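Local coordinates for separin (Saccharomyces cerevisiae, PDB 5U1T), which cleaves the cohesin subunit Scc1 as a caspase-like cysteine protease at the onset of anaphase, and is held inactive by securin for most of the cell cycle, at residues Met938-Phe952 and Gln1008-Met1022. Residues are numbered along the deposited sequence; the frame is centred on the assembly and turned at random.
Sequences MWQKVMSQLEEDPFF and QKFDRIAAISKLKQM
Met938 runs extended alongside Met1022, the two side chains pointing in opposite directions, with Met938 CG 3.8 Å from Met1022 SD. Its CE methyl ends against the side chain of Gln1021. Next to it, Trp939 meets Met1022 at about a right angle: Met1022 CE lies near Trp939 CB and CE3. Thr1049 of helix 1036-1054 touches both residues, so a third helix joins this end of the pair. One turn on, Val942 CG2 rests on Lys1018 CB at 3.8 Å. Gln945 packs its CB against Phe1010 CE2 at 3.5 Å, while its OE1 lies beside CD and CE of Lys1018.

Leu946 carries the centre. With CG anti to the carbonyl carbon (chi1 -67°), the branch lays CD2 over the middle of the Phe1010 ring, 3.4 Å from the centroid, a CH-pi contact. The same methyl touches Ala1015 CB and lies over one face of the Phe952 ring.

Asp949 ends the type I turn from Leu946 and uses both carboxylate oxygens as acceptors. Asp949 OD1 accepts from Phe951 N at 3.0 Å and N-caps the following helix. Asp949 OD2 accepts from Phe1010 N, also at 3.0 Å, with an N-H...O angle of 150°. The two donors lie on opposite faces of the carboxylate, each well out of its plane. With an alanine here, Phe1010 N would probably lose this acceptor and the helix start its cap, freeing the chain before helix 1012-1028 to shift. Phe952 CZ then packs on Ala1015 CB at 3.5 Å.

The helices run nearly antiparallel, their axes 10.8 Å apart at closest approach. Apolar side chains make up most of the contact, and one buried carboxylate fixes the chain entering the second helix against the turn leaving the first.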
loop_
_atom_site.group_PDB
_atom_site.type_symbol
_atom_site.label_atom_id
_atom_site.label_comp_id
_atom_site.label_asym_id
_atom_site.label_seq_id
_atom_site.Cartn_x
_atom_site.Cartn_y
_atom_site.Cartn_z
ATOM N N MET A 938 -18.688 1.809 34.949
ATOM C CA MET A 938 -18.762 2.040 36.368
ATOM C C MET A 938 -19.824 3.116 36.645
ATOM O O MET A 938 -20.656 2.978 37.542
ATOM C CB MET A 938 -17.388 2.453 36.880
ATOM C CG MET A 938 -17.292 2.734 38.357
ATOM S SD MET A 938 -15.538 2.942 38.797
ATOM C CE MET A 938 -15.600 3.449 40.540
ATOM N N TRP A 939 -19.812 4.173 35.839
ATOM C CA TRP A 939 -20.817 5.213 35.936
ATOM C C TRP A 939 -22.253 4.697 35.694
ATOM O O TRP A 939 -23.122 4.942 36.518
ATOM C CB TRP A 939 -20.515 6.361 34.968
ATOM C CG TRP A 939 -21.534 7.407 35.112
ATOM C CD1 TRP A 939 -22.575 7.671 34.270
ATOM C CD2 TRP A 939 -21.679 8.286 36.219
ATOM N NE1 TRP A 939 -23.344 8.691 34.774
ATOM C CE2 TRP A 939 -22.814 9.081 35.974
ATOM C CE3 TRP A 939 -20.949 8.488 37.391
ATOM C CZ2 TRP A 939 -23.236 10.060 36.854
ATOM C CZ3 TRP A 939 -21.363 9.460 38.266
ATOM C CH2 TRP A 939 -22.500 10.239 37.998
ATOM N N GLN A 940 -22.515 3.991 34.589
ATOM C CA GLN A 940 -23.892 3.546 34.314
ATOM C C GLN A 940 -24.416 2.703 35.490
ATOM O O GLN A 940 -25.592 2.773 35.842
ATOM C CB GLN A 940 -23.986 2.770 32.974
ATOM C CG GLN A 940 -23.726 3.583 31.666
ATOM C CD GLN A 940 -23.765 2.720 30.355
ATOM O OE1 GLN A 940 -23.525 1.495 30.378
ATOM N NE2 GLN A 940 -24.064 3.371 29.218
ATOM N N LYS A 941 -23.515 1.947 36.116
ATOM C CA LYS A 941 -23.871 1.021 37.175
ATOM C C LYS A 941 -24.196 1.758 38.477
ATOM O O LYS A 941 -25.238 1.518 39.106
ATOM C CB LYS A 941 -22.737 0.025 37.397
ATOM C CG LYS A 941 -23.036 -1.042 38.441
ATOM C CD LYS A 941 -21.865 -2.051 38.584
ATOM C CE LYS A 941 -22.131 -3.138 39.661
ATOM N NZ LYS A 941 -20.993 -4.114 39.795
ATOM N N VAL A 942 -23.304 2.657 38.877
ATOM C CA VAL A 942 -23.498 3.380 40.115
ATOM C C VAL A 942 -24.675 4.333 39.962
ATOM O O VAL A 942 -25.488 4.471 40.874
ATOM C CB VAL A 942 -22.224 4.144 40.543
ATOM C CG1 VAL A 942 -22.552 5.230 41.557
ATOM C CG2 VAL A 942 -21.202 3.172 41.126
ATOM N N MET A 943 -24.792 4.967 38.807
ATOM C CA MET A 943 -25.853 5.937 38.634
ATOM C C MET A 943 -27.187 5.223 38.625
ATOM O O MET A 943 -28.184 5.758 39.092
ATOM C CB MET A 943 -25.684 6.760 37.350
ATOM C CG MET A 943 -26.394 8.129 37.423
ATOM S SD MET A 943 -27.123 8.747 35.860
ATOM C CE MET A 943 -28.008 10.213 36.435
ATOM N N SER A 944 -27.216 4.002 38.120
ATOM C CA SER A 944 -28.492 3.332 37.975
ATOM C C SER A 944 -28.935 2.727 39.294
ATOM O O SER A 944 -30.135 2.649 39.566
ATOM C CB SER A 944 -28.421 2.253 36.908
ATOM O OG SER A 944 -27.840 1.090 37.455
ATOM N N GLN A 945 -27.962 2.296 40.101
ATOM C CA GLN A 945 -28.215 1.815 41.464
ATOM C C GLN A 945 -28.775 2.912 42.353
ATOM O O GLN A 945 -29.800 2.738 43.003
ATOM C CB GLN A 945 -26.935 1.271 42.102
ATOM C CG GLN A 945 -26.401 -0.003 41.461
ATOM C CD GLN A 945 -25.082 -0.470 42.063
ATOM O OE1 GLN A 945 -24.424 0.257 42.807
ATOM N NE2 GLN A 945 -24.696 -1.696 41.743
ATOM N N LEU A 946 -28.080 4.041 42.390
ATOM C CA LEU A 946 -28.514 5.154 43.210
ATOM C C LEU A 946 -29.920 5.544 42.804
ATOM O O LEU A 946 -30.766 5.859 43.647
ATOM C CB LEU A 946 -27.564 6.350 43.066
ATOM C CG LEU A 946 -26.171 6.111 43.636
ATOM C CD1 LEU A 946 -25.379 7.392 43.695
ATOM C CD2 LEU A 946 -26.279 5.448 45.001
ATOM N N GLU A 947 -30.176 5.478 41.505
ATOM C CA GLU A 947 -31.363 6.101 40.956
ATOM C C GLU A 947 -32.646 5.371 41.317
ATOM O O GLU A 947 -33.732 5.874 41.041
ATOM C CB GLU A 947 -31.244 6.220 39.443
ATOM C CG GLU A 947 -31.631 7.584 38.948
ATOM C CD GLU A 947 -31.093 7.877 37.569
ATOM O OE1 GLU A 947 -30.842 9.078 37.275
ATOM O OE2 GLU A 947 -30.919 6.912 36.773
ATOM N N GLU A 948 -32.539 4.200 41.939
ATOM C CA GLU A 948 -33.744 3.482 42.317
ATOM C C GLU A 948 -34.006 3.654 43.796
ATOM O O GLU A 948 -34.902 3.038 44.367
ATOM C CB GLU A 948 -33.641 2.009 41.941
ATOM C CG GLU A 948 -32.717 1.165 42.792
ATOM C CD GLU A 948 -32.304 -0.101 42.047
ATOM O OE1 GLU A 948 -32.139 -0.023 40.803
ATOM O OE2 GLU A 948 -32.166 -1.175 42.688
ATOM N N ASP A 949 -33.198 4.497 44.417
ATOM C CA ASP A 949 -33.541 5.069 45.707
ATOM C C ASP A 949 -34.140 6.459 45.443
ATOM O O ASP A 949 -33.479 7.340 44.891
ATOM C CB ASP A 949 -32.312 5.144 46.617
ATOM C CG ASP A 949 -32.622 5.726 47.990
ATOM O OD1 ASP A 949 -33.725 6.282 48.192
ATOM O OD2 ASP A 949 -31.752 5.646 48.886
ATOM N N PRO A 950 -35.408 6.646 45.819
ATOM C CA PRO A 950 -36.109 7.930 45.704
ATOM C C PRO A 950 -35.269 9.143 46.145
ATOM O O PRO A 950 -35.328 10.191 45.498
ATOM C CB PRO A 950 -37.313 7.745 46.624
ATOM C CG PRO A 950 -37.581 6.297 46.583
ATOM C CD PRO A 950 -36.258 5.606 46.420
ATOM N N PHE A 951 -34.498 8.993 47.218
ATOM C CA PHE A 951 -33.614 10.061 47.671
ATOM C C PHE A 951 -32.651 10.493 46.548
ATOM O O PHE A 951 -32.688 11.637 46.118
ATOM C CB PHE A 951 -32.860 9.619 48.934
ATOM C CG PHE A 951 -31.823 10.604 49.418
ATOM C CD1 PHE A 951 -32.179 11.693 50.178
ATOM C CD2 PHE A 951 -30.483 10.413 49.129
ATOM C CE1 PHE A 951 -31.225 12.581 50.624
ATOM C CE2 PHE A 951 -29.532 11.288 49.568
ATOM C CZ PHE A 951 -29.902 12.376 50.323
ATOM N N PHE A 952 -31.823 9.589 46.036
ATOM C CA PHE A 952 -30.883 9.986 44.984
ATOM C C PHE A 952 -31.579 10.328 43.659
ATOM O O PHE A 952 -31.156 11.247 42.946
ATOM C CB PHE A 952 -29.837 8.909 44.769
ATOM C CG PHE A 952 -28.960 8.695 45.957
ATOM C CD1 PHE A 952 -27.850 9.493 46.160
ATOM C CD2 PHE A 952 -29.250 7.694 46.878
ATOM C CE1 PHE A 952 -27.041 9.301 47.260
ATOM C CE2 PHE A 952 -28.450 7.495 47.979
ATOM C CZ PHE A 952 -27.345 8.299 48.171
ATOM N N GLN A 1008 -34.156 3.373 53.466
ATOM C CA GLN A 1008 -32.783 3.427 52.978
ATOM C C GLN A 1008 -32.610 2.448 51.819
ATOM O O GLN A 1008 -31.830 1.499 51.922
ATOM C CB GLN A 1008 -31.795 3.108 54.116
ATOM C CG GLN A 1008 -30.459 3.881 54.047
ATOM C CD GLN A 1008 -29.647 3.729 55.338
ATOM O OE1 GLN A 1008 -30.082 3.028 56.256
ATOM N NE2 GLN A 1008 -28.466 4.380 55.411
ATOM N N LYS A 1009 -33.337 2.678 50.722
ATOM C CA LYS A 1009 -33.277 1.798 49.555
ATOM C C LYS A 1009 -31.832 1.624 49.137
ATOM O O LYS A 1009 -31.399 0.515 48.800
ATOM C CB LYS A 1009 -34.102 2.346 48.397
ATOM C CG LYS A 1009 -34.025 1.506 47.115
ATOM C CD LYS A 1009 -34.938 0.292 47.162
ATOM C CE LYS A 1009 -36.414 0.690 47.302
ATOM N NZ LYS A 1009 -37.324 -0.396 46.784
ATOM N N PHE A 1010 -31.083 2.725 49.190
ATOM C CA PHE A 1010 -29.628 2.665 48.997
ATOM C C PHE A 1010 -28.906 3.237 50.216
ATOM O O PHE A 1010 -29.142 4.390 50.578
ATOM C CB PHE A 1010 -29.201 3.416 47.733
ATOM C CG PHE A 1010 -27.895 2.943 47.181
ATOM C CD1 PHE A 1010 -26.706 3.235 47.834
ATOM C CD2 PHE A 1010 -27.848 2.182 46.018
ATOM C CE1 PHE A 1010 -25.486 2.790 47.339
ATOM C CE2 PHE A 1010 -26.632 1.739 45.508
ATOM C CZ PHE A 1010 -25.447 2.047 46.176
ATOM N N ASP A 1011 -28.041 2.429 50.844
ATOM C CA ASP A 1011 -27.319 2.827 52.066
ATOM C C ASP A 1011 -26.403 4.034 51.788
ATOM O O ASP A 1011 -25.815 4.129 50.711
ATOM C CB ASP A 1011 -26.524 1.637 52.602
ATOM C CG ASP A 1011 -25.700 1.974 53.828
ATOM O OD1 ASP A 1011 -24.626 2.587 53.638
ATOM O OD2 ASP A 1011 -26.098 1.589 54.976
ATOM N N ARG A 1012 -26.303 4.956 52.747
ATOM C CA ARG A 1012 -25.601 6.223 52.532
ATOM C C ARG A 1012 -24.088 6.051 52.536
ATOM O O ARG A 1012 -23.367 6.759 51.842
ATOM C CB ARG A 1012 -25.999 7.260 53.601
ATOM C CG ARG A 1012 -25.531 8.705 53.300
ATOM C CD ARG A 1012 -25.710 9.648 54.503
ATOM N NE ARG A 1012 -25.750 11.057 54.093
ATOM C CZ ARG A 1012 -26.858 11.691 53.709
ATOM N NH1 ARG A 1012 -28.021 11.047 53.702
ATOM N NH2 ARG A 1012 -26.808 12.961 53.331
ATOM N N ILE A 1013 -23.601 5.127 53.344
ATOM C CA ILE A 1013 -22.169 4.859 53.390
ATOM C C ILE A 1013 -21.718 4.140 52.102
ATOM O O ILE A 1013 -20.691 4.480 51.514
ATOM C CB ILE A 1013 -21.821 4.056 54.644
ATOM C CG1 ILE A 1013 -22.053 4.935 55.873
ATOM C CG2 ILE A 1013 -20.391 3.565 54.605
ATOM C CD1 ILE A 1013 -21.399 6.293 55.788
ATOM N N ALA A 1014 -22.525 3.190 51.641
ATOM C CA ALA A 1014 -22.276 2.546 50.367
ATOM C C ALA A 1014 -22.230 3.562 49.232
ATOM O O ALA A 1014 -21.461 3.420 48.279
ATOM C CB ALA A 1014 -23.338 1.495 50.090
ATOM N N ALA A 1015 -23.055 4.591 49.320
ATOM C CA ALA A 1015 -23.165 5.507 48.200
ATOM C C ALA A 1015 -21.975 6.453 48.203
ATOM O O ALA A 1015 -21.433 6.778 47.147
ATOM C CB ALA A 1015 -24.464 6.256 48.249
ATOM N N ILE A 1016 -21.548 6.868 49.392
ATOM C CA ILE A 1016 -20.364 7.709 49.516
ATOM C C ILE A 1016 -19.143 6.903 49.063
ATOM O O ILE A 1016 -18.233 7.434 48.416
ATOM C CB ILE A 1016 -20.188 8.231 50.955
ATOM C CG1 ILE A 1016 -21.367 9.134 51.299
ATOM C CG2 ILE A 1016 -18.868 8.976 51.136
ATOM C CD1 ILE A 1016 -21.408 9.583 52.722
ATOM N N SER A 1017 -19.148 5.611 49.357
ATOM C CA SER A 1017 -18.042 4.763 48.932
ATOM C C SER A 1017 -17.946 4.627 47.408
ATOM O O SER A 1017 -16.886 4.847 46.846
ATOM C CB SER A 1017 -18.153 3.386 49.558
ATOM O OG SER A 1017 -16.960 2.658 49.331
ATOM N N LYS A 1018 -19.049 4.289 46.746
ATOM C CA LYS A 1018 -19.046 4.125 45.301
ATOM C C LYS A 1018 -18.700 5.427 44.590
ATOM O O LYS A 1018 -18.112 5.424 43.496
ATOM C CB LYS A 1018 -20.399 3.594 44.819
ATOM C CG LYS A 1018 -20.605 2.129 45.183
ATOM C CD LYS A 1018 -22.059 1.664 45.088
ATOM C CE LYS A 1018 -22.212 0.248 45.646
ATOM N NZ LYS A 1018 -21.529 -0.754 44.785
ATOM N N LEU A 1019 -19.050 6.545 45.211
ATOM C CA LEU A 1019 -18.772 7.834 44.620
ATOM C C LEU A 1019 -17.303 8.216 44.770
ATOM O O LEU A 1019 -16.714 8.737 43.831
ATOM C CB LEU A 1019 -19.678 8.896 45.239
ATOM C CG LEU A 1019 -21.078 8.895 44.633
ATOM C CD1 LEU A 1019 -22.057 9.605 45.547
ATOM C CD2 LEU A 1019 -21.024 9.551 43.271
ATOM N N LYS A 1020 -16.713 7.969 45.938
ATOM C CA LYS A 1020 -15.291 8.253 46.145
ATOM C C LYS A 1020 -14.432 7.362 45.234
ATOM O O LYS A 1020 -13.314 7.713 44.845
ATOM C CB LYS A 1020 -14.909 8.061 47.615
ATOM C CG LYS A 1020 -15.478 9.128 48.556
ATOM C CD LYS A 1020 -15.401 8.716 50.040
ATOM C CE LYS A 1020 -14.226 9.370 50.787
ATOM N NZ LYS A 1020 -14.453 9.481 52.270
ATOM N N GLN A 1021 -14.993 6.213 44.891
ATOM C CA GLN A 1021 -14.364 5.255 44.015
ATOM C C GLN A 1021 -14.356 5.806 42.599
ATOM O O GLN A 1021 -13.344 5.760 41.894
ATOM C CB GLN A 1021 -15.119 3.928 44.084
ATOM C CG GLN A 1021 -14.387 2.715 43.532
ATOM C CD GLN A 1021 -15.334 1.537 43.323
ATOM O OE1 GLN A 1021 -16.554 1.719 43.178
ATOM N NE2 GLN A 1021 -14.782 0.328 43.305
ATOM N N MET A 1022 -15.505 6.332 42.197
ATOM C CA MET A 1022 -15.656 7.000 40.924
ATOM C C MET A 1022 -14.763 8.252 40.838
ATOM O O MET A 1022 -14.175 8.522 39.797
ATOM C CB MET A 1022 -17.127 7.360 40.708
ATOM C CG MET A 1022 -17.481 7.831 39.306
ATOM S SD MET A 1022 -17.404 6.525 38.047
ATOM C CE MET A 1022 -17.353 7.529 36.574
#